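Long-range contacts in pullulanase (Klebsiella oxytoca, PDB 2YOC), which hydrolyses the alpha-1,6-glucosidic linkages of pullulan and related branched alpha-glucans: residues Ala42-Val47 with Arg137-Ile142; Lys63-Trp68 with Pro98-Pro103; Ala750-Asn755 with Asn1002-Ser1007; Thr825-Ile830 with Thr842-Gln847. All coordinates share one frame; numbering follows the deposited sequence.

Contacts 1 and 2 belong to one small N-terminal beta-sandwich and touch each other. Strand 41-46 of contact 1 pairs with strand 99-103 of contact 2 in the same sheet. Contact 1 joins strands edge to edge, mostly by main-chain hydrogen bonds. Contact 2 joins the two sheets face to face, by apolar side chains. Both are buried. Contacts 3 and 4 lie far off, by the catalytic barrel, with centres about 14 Å apart. Contact 4 is a buried helix pair of the barrel. Contact 3 is partly buried and joins two loops from different parts of the fold by a few apolar touches.

Contact 1: Ala42-Val47 with Arg137-Ile142; sequences AVIHLV and RTVSVI
Strands 41-46 and 138-141 are the parallel strand pair of a three-stranded mixed sheet in the N-terminal beta-sandwich. Strand 99-103 pairs antiparallel with the other edge of strand 41-46, which is therefore the middle strand. The two short axes run 25° apart. Val43 lies beside Thr138, Ile44 beside Val139, His45 beside Ser140 and Leu46 beside Val141. The main-chain bonds follow the parallel pattern. Val43 donates from N to Arg137 O and accepts at O from Val139 N. His45 does likewise, with its N bonded to Val139 O at 2.9 Å and its O to Val141 N at 2.8 Å. Val47 N donates to Val141 O.

Ile44, Leu46, Val139 and Val141 turn toward the second sheet, where Leu46 and Val141 meet Val115. Ile44 and Val139 lie side by side, with Ile44 CD1 3.6 Å from Val139 CG1. Ile44 CG2 reaches Val141 CG2 at 3.9 Å. Val43, Thr138, His45 and Ser140 line the other face, and Arg152 of helix 152-159 covers the last two. Val43 CG1 packs on Thr138 CB at 3.7 Å.

His45 has CG anti to its carbonyl carbon, beside its own N (chi1 -58°). Its backbone N and ring ND1 share one acceptor, Val139 O. ND1 donates to Val139 O at 2.8 Å in a bent bond, with 142° at the hydrogen. His45 N and ND1 reach that oxygen from opposite faces of its carbonyl plane. At the ring edge, in plane, Thr138 OG1 lies 3.6 Å from His45 CE1.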
# COMPACT_ATOMS: atom_id res chain seq x y z
N ALA B 42 47.93 -42.68 17.12
CA ALA B 42 48.35 -41.50 16.37
C ALA B 42 48.53 -40.30 17.30
O ALA B 42 47.97 -40.28 18.40
CB ALA B 42 47.34 -41.17 15.28
N VAL B 43 49.32 -39.30 16.86
CA VAL B 43 49.53 -38.08 17.63
C VAL B 43 49.32 -36.80 16.80
O VAL B 43 49.93 -36.64 15.74
CB VAL B 43 50.78 -38.10 18.55
CG1 VAL B 43 52.07 -37.89 17.78
CG2 VAL B 43 50.65 -37.11 19.69
N ILE B 44 48.40 -35.92 17.26
CA ILE B 44 48.08 -34.64 16.60
C ILE B 44 48.55 -33.49 17.50
O ILE B 44 48.16 -33.42 18.67
CB ILE B 44 46.57 -34.49 16.22
CG1 ILE B 44 45.95 -35.76 15.55
CG2 ILE B 44 46.29 -33.21 15.41
CD1 ILE B 44 46.55 -36.30 14.21
N HIS B 45 49.40 -32.60 16.95
CA HIS B 45 49.92 -31.44 17.66
C HIS B 45 49.16 -30.19 17.28
O HIS B 45 48.98 -29.90 16.08
CB HIS B 45 51.39 -31.17 17.30
CG HIS B 45 52.34 -32.28 17.57
ND1 HIS B 45 52.69 -33.18 16.57
CD2 HIS B 45 53.07 -32.55 18.68
CE1 HIS B 45 53.59 -33.98 17.12
NE2 HIS B 45 53.85 -33.64 18.38
N LEU B 46 48.76 -29.40 18.28
CA LEU B 46 48.16 -28.12 17.97
C LEU B 46 49.30 -27.13 18.14
O LEU B 46 49.92 -27.07 19.20
CB LEU B 46 46.97 -27.75 18.88
CG LEU B 46 46.28 -26.42 18.52
CD1 LEU B 46 45.11 -26.65 17.63
CD2 LEU B 46 45.85 -25.65 19.74
N VAL B 47 49.63 -26.43 17.06
CA VAL B 47 50.68 -25.44 17.15
C VAL B 47 50.00 -24.12 17.54
O VAL B 47 49.29 -23.50 16.72
CB VAL B 47 51.61 -25.38 15.91
CG1 VAL B 47 52.77 -24.41 16.16
CG2 VAL B 47 52.16 -26.76 15.57
N ARG B 137 52.73 -40.99 11.58
CA ARG B 137 51.50 -40.83 12.35
C ARG B 137 51.56 -39.66 13.34
O ARG B 137 50.57 -39.36 14.01
CB ARG B 137 50.97 -42.15 12.94
CG ARG B 137 50.23 -42.98 11.88
CD ARG B 137 50.67 -44.43 11.77
NE ARG B 137 50.69 -45.08 13.08
CZ ARG B 137 49.63 -45.60 13.68
NH1 ARG B 137 48.45 -45.57 13.10
NH2 ARG B 137 49.75 -46.17 14.87
N THR B 138 52.73 -38.99 13.40
CA THR B 138 53.00 -37.76 14.14
C THR B 138 52.72 -36.62 13.16
O THR B 138 53.44 -36.44 12.17
CB THR B 138 54.36 -37.75 14.91
OG1 THR B 138 54.91 -36.43 14.90
CG2 THR B 138 55.38 -38.74 14.38
N VAL B 139 51.61 -35.92 13.40
CA VAL B 139 51.07 -34.86 12.56
C VAL B 139 50.87 -33.57 13.37
O VAL B 139 50.75 -33.64 14.59
CB VAL B 139 49.76 -35.44 11.94
CG1 VAL B 139 48.61 -34.43 11.91
CG2 VAL B 139 50.02 -36.04 10.57
N SER B 140 50.86 -32.41 12.69
CA SER B 140 50.68 -31.10 13.33
C SER B 140 49.68 -30.22 12.57
O SER B 140 49.66 -30.24 11.34
CB SER B 140 52.02 -30.38 13.46
OG SER B 140 53.02 -31.24 14.00
N VAL B 141 48.85 -29.45 13.31
CA VAL B 141 47.85 -28.54 12.73
C VAL B 141 47.84 -27.17 13.44
O VAL B 141 48.19 -27.08 14.63
CB VAL B 141 46.42 -29.16 12.60
CG1 VAL B 141 46.38 -30.28 11.57
CG2 VAL B 141 45.86 -29.64 13.94
N ILE B 142 47.47 -26.10 12.71
CA ILE B 142 47.36 -24.72 13.24
C ILE B 142 45.89 -24.30 13.12
O ILE B 142 45.23 -24.71 12.17
CB ILE B 142 48.27 -23.70 12.49
CG1 ILE B 142 49.65 -24.29 12.11
CG2 ILE B 142 48.43 -22.41 13.30
CD1 ILE B 142 50.22 -23.67 10.82

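Contact 2: Lys63-Trp68 with Pro98-Pro103; sequences KNLYLW and PYWVIP
Strands Lys63-Trp68 and Tyr99-Pro103 run in the same general direction, 33° apart. Their short axes come no closer than 8.8 Å, so side chains fill the gap. Leu65 and Trp100 carry most of it. Leu65 CG sits 3.4 Å above the centroid of the five-membered ring of Trp100, only 2° off the ring normal, a CH-pi contact. Leu65 CD1 lies 3.5 Å from Trp100 CG, while Leu65 CD2 lies over the middle of the indole, above the Trp100 CD2-CE2 bond. Lys63 comes to the rim of the indole instead. Its carbonyl carbon is in the ring plane, 3.7 Å from Trp100 CZ2.

The two strands belong to different sheets of the N-terminal beta-sandwich, so this is its core. Trp100 NE1 donates to Thr88 O, which helps fix the turn of the indole. Ile102 continues the apolar row: its CD1 meets Leu65 CD1 at 3.6 Å, and its CG1 meets Leu67 CD1 at 4.0 Å. The Lys63 chain bends at CB-CG (chi2 67°), and its end leads away from Trp100. There NZ forms a salt bridge with Asp117. Tyr66 packs on Tyr66 of the second subunit.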
# COMPACT_ATOMS: atom_id res chain seq x y z
N LYS B 63 40.47 -26.94 25.12
CA LYS B 63 40.85 -27.64 23.89
C LYS B 63 40.46 -29.11 23.93
O LYS B 63 40.75 -29.80 24.92
CB LYS B 63 42.36 -27.46 23.61
CG LYS B 63 42.71 -26.30 22.68
CD LYS B 63 42.43 -24.92 23.28
CE LYS B 63 42.85 -23.81 22.37
NZ LYS B 63 42.77 -22.50 23.05
N ASN B 64 39.78 -29.58 22.87
CA ASN B 64 39.29 -30.96 22.73
C ASN B 64 39.08 -31.38 21.28
O ASN B 64 38.77 -30.55 20.43
CB ASN B 64 37.99 -31.16 23.52
CG ASN B 64 36.86 -30.23 23.12
OD1 ASN B 64 36.97 -29.00 23.20
ND2 ASN B 64 35.74 -30.80 22.72
N LEU B 65 39.21 -32.68 21.00
CA LEU B 65 38.98 -33.17 19.65
C LEU B 65 37.69 -33.94 19.56
O LEU B 65 37.51 -34.91 20.31
CB LEU B 65 40.11 -34.10 19.17
CG LEU B 65 41.55 -33.74 19.44
CD1 LEU B 65 42.44 -34.81 18.89
CD2 LEU B 65 41.92 -32.39 18.84
N TYR B 66 36.82 -33.57 18.61
CA TYR B 66 35.62 -34.38 18.37
C TYR B 66 36.08 -35.45 17.38
O TYR B 66 36.33 -35.15 16.20
CB TYR B 66 34.40 -33.58 17.86
CG TYR B 66 33.19 -34.45 17.60
CD1 TYR B 66 32.41 -34.94 18.65
CD2 TYR B 66 32.84 -34.82 16.30
CE1 TYR B 66 31.32 -35.78 18.41
CE2 TYR B 66 31.74 -35.64 16.05
CZ TYR B 66 30.98 -36.11 17.11
OH TYR B 66 29.89 -36.91 16.86
N LEU B 67 36.29 -36.67 17.89
CA LEU B 67 36.75 -37.83 17.12
C LEU B 67 35.58 -38.78 16.87
O LEU B 67 34.72 -38.94 17.75
CB LEU B 67 37.93 -38.48 17.84
CG LEU B 67 39.20 -37.61 17.94
CD1 LEU B 67 39.90 -37.82 19.25
CD2 LEU B 67 40.14 -37.87 16.79
N TRP B 68 35.49 -39.34 15.64
CA TRP B 68 34.35 -40.17 15.20
C TRP B 68 34.65 -41.07 14.01
O TRP B 68 35.35 -40.66 13.08
CB TRP B 68 33.15 -39.26 14.87
CG TRP B 68 33.46 -38.17 13.88
CD1 TRP B 68 34.23 -37.06 14.09
CD2 TRP B 68 33.01 -38.10 12.53
NE1 TRP B 68 34.31 -36.31 12.94
CE2 TRP B 68 33.55 -36.92 11.97
CE3 TRP B 68 32.20 -38.91 11.74
CZ2 TRP B 68 33.32 -36.55 10.65
CZ3 TRP B 68 31.96 -38.54 10.43
CH2 TRP B 68 32.51 -37.37 9.90
N PRO B 98 49.32 -27.80 22.76
CA PRO B 98 48.97 -29.13 23.24
C PRO B 98 49.15 -30.21 22.18
O PRO B 98 49.53 -29.93 21.04
CB PRO B 98 47.51 -28.96 23.63
CG PRO B 98 46.99 -27.97 22.69
CD PRO B 98 48.12 -27.01 22.43
N TYR B 99 48.87 -31.44 22.59
CA TYR B 99 48.90 -32.63 21.75
C TYR B 99 47.94 -33.68 22.29
O TYR B 99 47.63 -33.69 23.49
CB TYR B 99 50.33 -33.20 21.58
CG TYR B 99 50.99 -33.62 22.88
CD1 TYR B 99 51.75 -32.72 23.62
CD2 TYR B 99 50.88 -34.93 23.34
CE1 TYR B 99 52.38 -33.11 24.80
CE2 TYR B 99 51.48 -35.32 24.54
CZ TYR B 99 52.24 -34.41 25.26
OH TYR B 99 52.86 -34.79 26.43
N TRP B 100 47.44 -34.55 21.41
CA TRP B 100 46.53 -35.62 21.77
C TRP B 100 47.10 -36.93 21.28
O TRP B 100 47.39 -37.05 20.08
CB TRP B 100 45.16 -35.42 21.13
CG TRP B 100 44.33 -34.34 21.74
CD1 TRP B 100 43.23 -34.51 22.53
CD2 TRP B 100 44.44 -32.93 21.50
NE1 TRP B 100 42.66 -33.28 22.81
CE2 TRP B 100 43.39 -32.30 22.20
CE3 TRP B 100 45.33 -32.13 20.75
CZ2 TRP B 100 43.21 -30.91 22.19
CZ3 TRP B 100 45.16 -30.75 20.75
CH2 TRP B 100 44.11 -30.16 21.47
N VAL B 101 47.25 -37.93 22.17
CA VAL B 101 47.71 -39.26 21.78
C VAL B 101 46.41 -40.05 21.52
O VAL B 101 45.71 -40.42 22.47
CB VAL B 101 48.66 -39.89 22.83
CG1 VAL B 101 49.00 -41.34 22.47
CG2 VAL B 101 49.93 -39.07 22.98
N ILE B 102 46.05 -40.21 20.24
CA ILE B 102 44.80 -40.87 19.81
C ILE B 102 44.98 -42.38 19.64
O ILE B 102 45.81 -42.79 18.83
CB ILE B 102 44.17 -40.17 18.57
CG1 ILE B 102 43.81 -38.70 18.89
CG2 ILE B 102 42.94 -40.91 18.05
CD1 ILE B 102 44.19 -37.77 17.84
N PRO B 103 44.18 -43.22 20.35
CA PRO B 103 44.31 -44.68 20.18
C PRO B 103 43.67 -45.20 18.89
O PRO B 103 42.56 -44.79 18.52
CB PRO B 103 43.63 -45.24 21.43
CG PRO B 103 42.61 -44.20 21.81
CD PRO B 103 43.13 -42.86 21.33

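Contact 3: Ala750-Asn755 with Asn1002-Ser1007; sequences AGVLPN and NAAPES
Val752 and Pro1005 meet at the middle of this contact. Val752 CB lies 3.7 Å from Pro1005 CD, and the two side chains meet at a slant. Val752 CG1, anti to the carbonyl carbon (chi1 -63°), touches Ala1004 CB at 3.9 Å. Val752 CG2, between the backbone N and the carbonyl carbon, lies by Ala1003 O. Leu753 adds a second touch on the proline, with its CB 3.8 Å from Pro1005 CG. The contact is small and mostly apolar.

The next shell shapes the 1002-1007 loop. Ala1003 is the centre of an inverse gamma turn, with a weak bond from Ala1004 N to Asn1002 O. Asn1002 ND2 donates to Glu1006 O at 3.1 Å, fairly straight, with 161° at the hydrogen. ND2 lies in the carbonyl plane of Glu1006, and Glu1006 O lies near the amide plane of Asn1002. ND2 also bonds to Pro1047 O, and OD1 accepts from Arg1008 NH1. The amide thus links the start of the loop to Glu1006 near its end and to Pro1047.

On the other side, Gln744 NE2 donates to Leu753 O. Asn755 ND2 bonds to Lys833 O and Arg741 O. Residues 750-755 belong to the long excursion between barrel strands 718-720 and 814-816. Residues 1003-1007 leave the end of strand 994-1002 of the C-terminal antiparallel sheet. Such a meeting of barrel and C-terminal beta domain fits the layout of alpha-amylase-family enzymes.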
# COMPACT_ATOMS: atom_id res chain seq x y z
N ALA B 750 -4.85 -22.94 -10.60
CA ALA B 750 -4.75 -22.31 -9.29
C ALA B 750 -6.02 -21.52 -9.06
O ALA B 750 -6.35 -20.65 -9.88
CB ALA B 750 -3.55 -21.39 -9.24
N GLY B 751 -6.76 -21.90 -8.03
CA GLY B 751 -8.02 -21.27 -7.65
C GLY B 751 -9.25 -21.92 -8.26
O GLY B 751 -10.13 -22.41 -7.54
N VAL B 752 -9.31 -21.92 -9.61
CA VAL B 752 -10.41 -22.46 -10.42
C VAL B 752 -10.68 -23.96 -10.28
O VAL B 752 -11.85 -24.37 -10.23
CB VAL B 752 -10.32 -22.04 -11.91
CG1 VAL B 752 -10.44 -20.54 -12.07
CG2 VAL B 752 -9.05 -22.57 -12.57
N LEU B 753 -9.61 -24.77 -10.28
CA LEU B 753 -9.71 -26.23 -10.18
C LEU B 753 -8.54 -26.69 -9.31
O LEU B 753 -7.47 -27.05 -9.82
CB LEU B 753 -9.75 -26.87 -11.59
CG LEU B 753 -9.72 -28.39 -11.73
CD1 LEU B 753 -10.88 -29.05 -11.00
CD2 LEU B 753 -9.71 -28.80 -13.18
N PRO B 754 -8.70 -26.57 -7.98
CA PRO B 754 -7.58 -26.90 -7.08
C PRO B 754 -7.35 -28.38 -6.93
O PRO B 754 -8.27 -29.18 -7.09
CB PRO B 754 -7.96 -26.24 -5.75
CG PRO B 754 -9.26 -25.51 -6.00
CD PRO B 754 -9.87 -26.12 -7.21
N ASN B 755 -6.10 -28.74 -6.65
CA ASN B 755 -5.69 -30.12 -6.41
C ASN B 755 -5.78 -30.39 -4.89
O ASN B 755 -5.79 -29.44 -4.10
CB ASN B 755 -4.30 -30.38 -6.98
CG ASN B 755 -3.15 -29.54 -6.43
OD1 ASN B 755 -3.08 -29.19 -5.25
ND2 ASN B 755 -2.16 -29.30 -7.28
N ASN B 1002 -9.49 -18.43 -21.28
CA ASN B 1002 -10.30 -18.95 -20.18
C ASN B 1002 -9.62 -20.18 -19.59
O ASN B 1002 -9.85 -21.31 -20.01
CB ASN B 1002 -11.75 -19.24 -20.61
CG ASN B 1002 -12.68 -19.63 -19.47
OD1 ASN B 1002 -12.58 -19.13 -18.34
ND2 ASN B 1002 -13.63 -20.50 -19.76
N ALA B 1003 -8.75 -19.93 -18.60
CA ALA B 1003 -7.98 -20.93 -17.89
C ALA B 1003 -8.79 -21.41 -16.67
O ALA B 1003 -8.28 -21.42 -15.54
CB ALA B 1003 -6.66 -20.31 -17.46
N ALA B 1004 -10.04 -21.83 -16.92
CA ALA B 1004 -11.00 -22.28 -15.91
C ALA B 1004 -11.80 -23.50 -16.40
O ALA B 1004 -12.06 -23.60 -17.60
CB ALA B 1004 -11.96 -21.14 -15.57
N PRO B 1005 -12.26 -24.42 -15.50
CA PRO B 1005 -13.03 -25.58 -15.97
C PRO B 1005 -14.48 -25.25 -16.32
O PRO B 1005 -15.12 -26.03 -17.03
CB PRO B 1005 -12.91 -26.59 -14.83
CG PRO B 1005 -12.74 -25.75 -13.61
CD PRO B 1005 -12.07 -24.46 -14.03
N GLU B 1006 -15.00 -24.11 -15.83
CA GLU B 1006 -16.36 -23.62 -16.13
C GLU B 1006 -16.31 -22.71 -17.38
O GLU B 1006 -15.34 -21.98 -17.58
CB GLU B 1006 -17.00 -22.92 -14.89
CG GLU B 1006 -16.21 -21.74 -14.29
CD GLU B 1006 -16.75 -21.00 -13.06
OE1 GLU B 1006 -17.97 -20.68 -13.03
OE2 GLU B 1006 -15.93 -20.67 -12.17
N SER B 1007 -17.32 -22.80 -18.25
CA SER B 1007 -17.33 -21.93 -19.42
C SER B 1007 -17.72 -20.50 -18.97
O SER B 1007 -18.47 -20.33 -18.00
CB SER B 1007 -18.27 -22.46 -20.50
OG SER B 1007 -19.43 -21.67 -20.63

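Contact 4: Thr825-Ile830 with Thr842-Gln847; sequences TLWDMI and TRVRMQ
Gln847 reaches across from helix 840-855 to Leu826, Trp827 and Ile830 of helix 826-833. The short helix axes are 10.1 Å apart at their closest and 129° apart in direction. Gln847 CG is anti to the backbone N (chi1 -178°), and the chain bends about CB-CG, putting CD, and the amide on it, beside Leu826. Its OE1 lies at the edge of the Trp827 indole, in the ring plane, 3.7 Å from Trp827 CE3. The amide and ring planes are 56° apart. OE1 is also 3.1 Å from Trp827 N, but the angle is too poor for a hydrogen bond. The strongest polar partner of the Gln847 amide is Ser867, outside both segments.

The side chains of Leu826 and Gln847 pass alongside each other, running opposite ways. Leu826 CD2 lies 3.7 Å from Gln847 CD. Ile830 uses two branches. Its CD1 packs 3.6 Å from Gln847 CA, and its CG2 sits 3.9 Å from SE of Met846, a selenomethionine. Trp827 has CG anti to the backbone N. The far corner of its ring, CZ3, meets Val844 CG2 at 4.4 Å. Arg843 lends its aliphatic CB to Ile830 CG2, while its NE donates to Ala838 O.

Thr825 is the N-cap of the first helix, with OG1 accepting from Asp828 N at 3.3 Å. From helix 927-945, Phe936 covers Val844 and Met933 covers Gln847. The two helices lie in sequence between parallel strands 814-816 and 860-864, as part of the outer helical layer of the (beta/alpha)8 barrel.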
# COMPACT_ATOMS: atom_id res chain seq x y z
N THR B 825 9.91 -29.63 -17.22
CA THR B 825 9.23 -29.25 -18.46
C THR B 825 7.81 -28.79 -18.09
O THR B 825 7.27 -29.21 -17.04
CB THR B 825 9.15 -30.35 -19.53
OG1 THR B 825 8.24 -31.39 -19.18
CG2 THR B 825 10.48 -30.88 -19.94
N LEU B 826 7.20 -27.94 -18.95
CA LEU B 826 5.84 -27.45 -18.74
C LEU B 826 4.88 -28.60 -18.40
O LEU B 826 4.18 -28.52 -17.39
CB LEU B 826 5.35 -26.64 -19.94
CG LEU B 826 3.96 -26.04 -19.83
CD1 LEU B 826 3.82 -25.14 -18.58
CD2 LEU B 826 3.58 -25.32 -21.11
N TRP B 827 4.90 -29.69 -19.22
CA TRP B 827 4.09 -30.88 -19.01
C TRP B 827 4.34 -31.48 -17.63
O TRP B 827 3.38 -31.77 -16.90
CB TRP B 827 4.39 -31.93 -20.07
CG TRP B 827 3.57 -33.17 -19.90
CD1 TRP B 827 3.95 -34.32 -19.28
CD2 TRP B 827 2.20 -33.35 -20.28
NE1 TRP B 827 2.91 -35.22 -19.27
CE2 TRP B 827 1.83 -34.65 -19.87
CE3 TRP B 827 1.26 -32.55 -20.93
CZ2 TRP B 827 0.55 -35.16 -20.11
CZ3 TRP B 827 -0.01 -33.06 -21.16
CH2 TRP B 827 -0.35 -34.35 -20.77
N ASP B 828 5.62 -31.66 -17.27
CA ASP B 828 5.98 -32.22 -15.97
C ASP B 828 5.40 -31.36 -14.83
O ASP B 828 4.75 -31.89 -13.93
CB ASP B 828 7.49 -32.48 -15.87
CG ASP B 828 8.01 -33.65 -16.73
OD1 ASP B 828 7.19 -34.26 -17.45
OD2 ASP B 828 9.23 -33.94 -16.67
N MSE B 829 5.51 -30.04 -14.95
CA MSE B 829 4.92 -29.10 -13.98
C MSE B 829 3.40 -29.24 -13.87
O MSE B 829 2.88 -29.23 -12.75
CB MSE B 829 5.29 -27.66 -14.34
CG MSE B 829 6.74 -27.38 -14.11
SE MSE B 829 7.20 -27.34 -12.21
CE MSE B 829 7.24 -25.36 -12.09
N ILE B 830 2.69 -29.40 -15.01
CA ILE B 830 1.24 -29.61 -15.02
C ILE B 830 0.94 -30.94 -14.33
O ILE B 830 0.11 -30.97 -13.41
CB ILE B 830 0.61 -29.47 -16.44
CG1 ILE B 830 0.78 -28.03 -16.98
CG2 ILE B 830 -0.88 -29.91 -16.49
CD1 ILE B 830 0.66 -27.92 -18.51
N THR B 842 -7.94 -32.19 -21.00
CA THR B 842 -7.89 -30.86 -20.38
C THR B 842 -6.44 -30.44 -20.08
O THR B 842 -6.12 -29.26 -20.18
CB THR B 842 -8.81 -30.74 -19.16
OG1 THR B 842 -8.16 -31.33 -18.05
CG2 THR B 842 -10.19 -31.35 -19.39
N ARG B 843 -5.58 -31.41 -19.73
CA ARG B 843 -4.17 -31.14 -19.46
C ARG B 843 -3.45 -30.72 -20.75
O ARG B 843 -2.58 -29.85 -20.69
CB ARG B 843 -3.49 -32.34 -18.77
CG ARG B 843 -4.13 -32.74 -17.44
CD ARG B 843 -3.26 -33.68 -16.62
NE ARG B 843 -3.84 -33.92 -15.31
CZ ARG B 843 -3.20 -34.42 -14.26
NH1 ARG B 843 -1.92 -34.76 -14.36
NH2 ARG B 843 -3.82 -34.58 -13.11
N VAL B 844 -3.85 -31.29 -21.93
CA VAL B 844 -3.28 -30.91 -23.23
C VAL B 844 -3.63 -29.45 -23.48
O VAL B 844 -2.74 -28.65 -23.78
CB VAL B 844 -3.70 -31.82 -24.41
CG1 VAL B 844 -3.33 -31.21 -25.76
CG2 VAL B 844 -3.06 -33.20 -24.27
N ARG B 845 -4.89 -29.08 -23.27
CA ARG B 845 -5.34 -27.70 -23.38
C ARG B 845 -4.65 -26.82 -22.29
O ARG B 845 -4.25 -25.71 -22.60
CB ARG B 845 -6.88 -27.61 -23.34
CG ARG B 845 -7.54 -27.98 -24.67
CD ARG B 845 -9.04 -27.75 -24.65
NE ARG B 845 -9.64 -27.84 -25.98
CZ ARG B 845 -9.99 -26.79 -26.73
NH1 ARG B 845 -9.81 -25.55 -26.27
NH2 ARG B 845 -10.52 -26.97 -27.93
N MSE B 846 -4.41 -27.36 -21.06
CA MSE B 846 -3.69 -26.64 -20.00
C MSE B 846 -2.29 -26.20 -20.48
O MSE B 846 -1.89 -25.07 -20.23
CB MSE B 846 -3.56 -27.50 -18.74
CG MSE B 846 -4.71 -27.35 -17.78
SE MSE B 846 -4.53 -28.69 -16.37
CE MSE B 846 -5.65 -27.92 -14.99
N GLN B 847 -1.59 -27.09 -21.22
CA GLN B 847 -0.29 -26.79 -21.81
C GLN B 847 -0.42 -25.62 -22.81
O GLN B 847 0.31 -24.63 -22.72
CB GLN B 847 0.29 -28.06 -22.49
CG GLN B 847 1.69 -27.90 -23.10
CD GLN B 847 2.77 -28.67 -22.36
OE1 GLN B 847 2.57 -29.11 -21.23
NE2 GLN B 847 3.94 -28.83 -22.98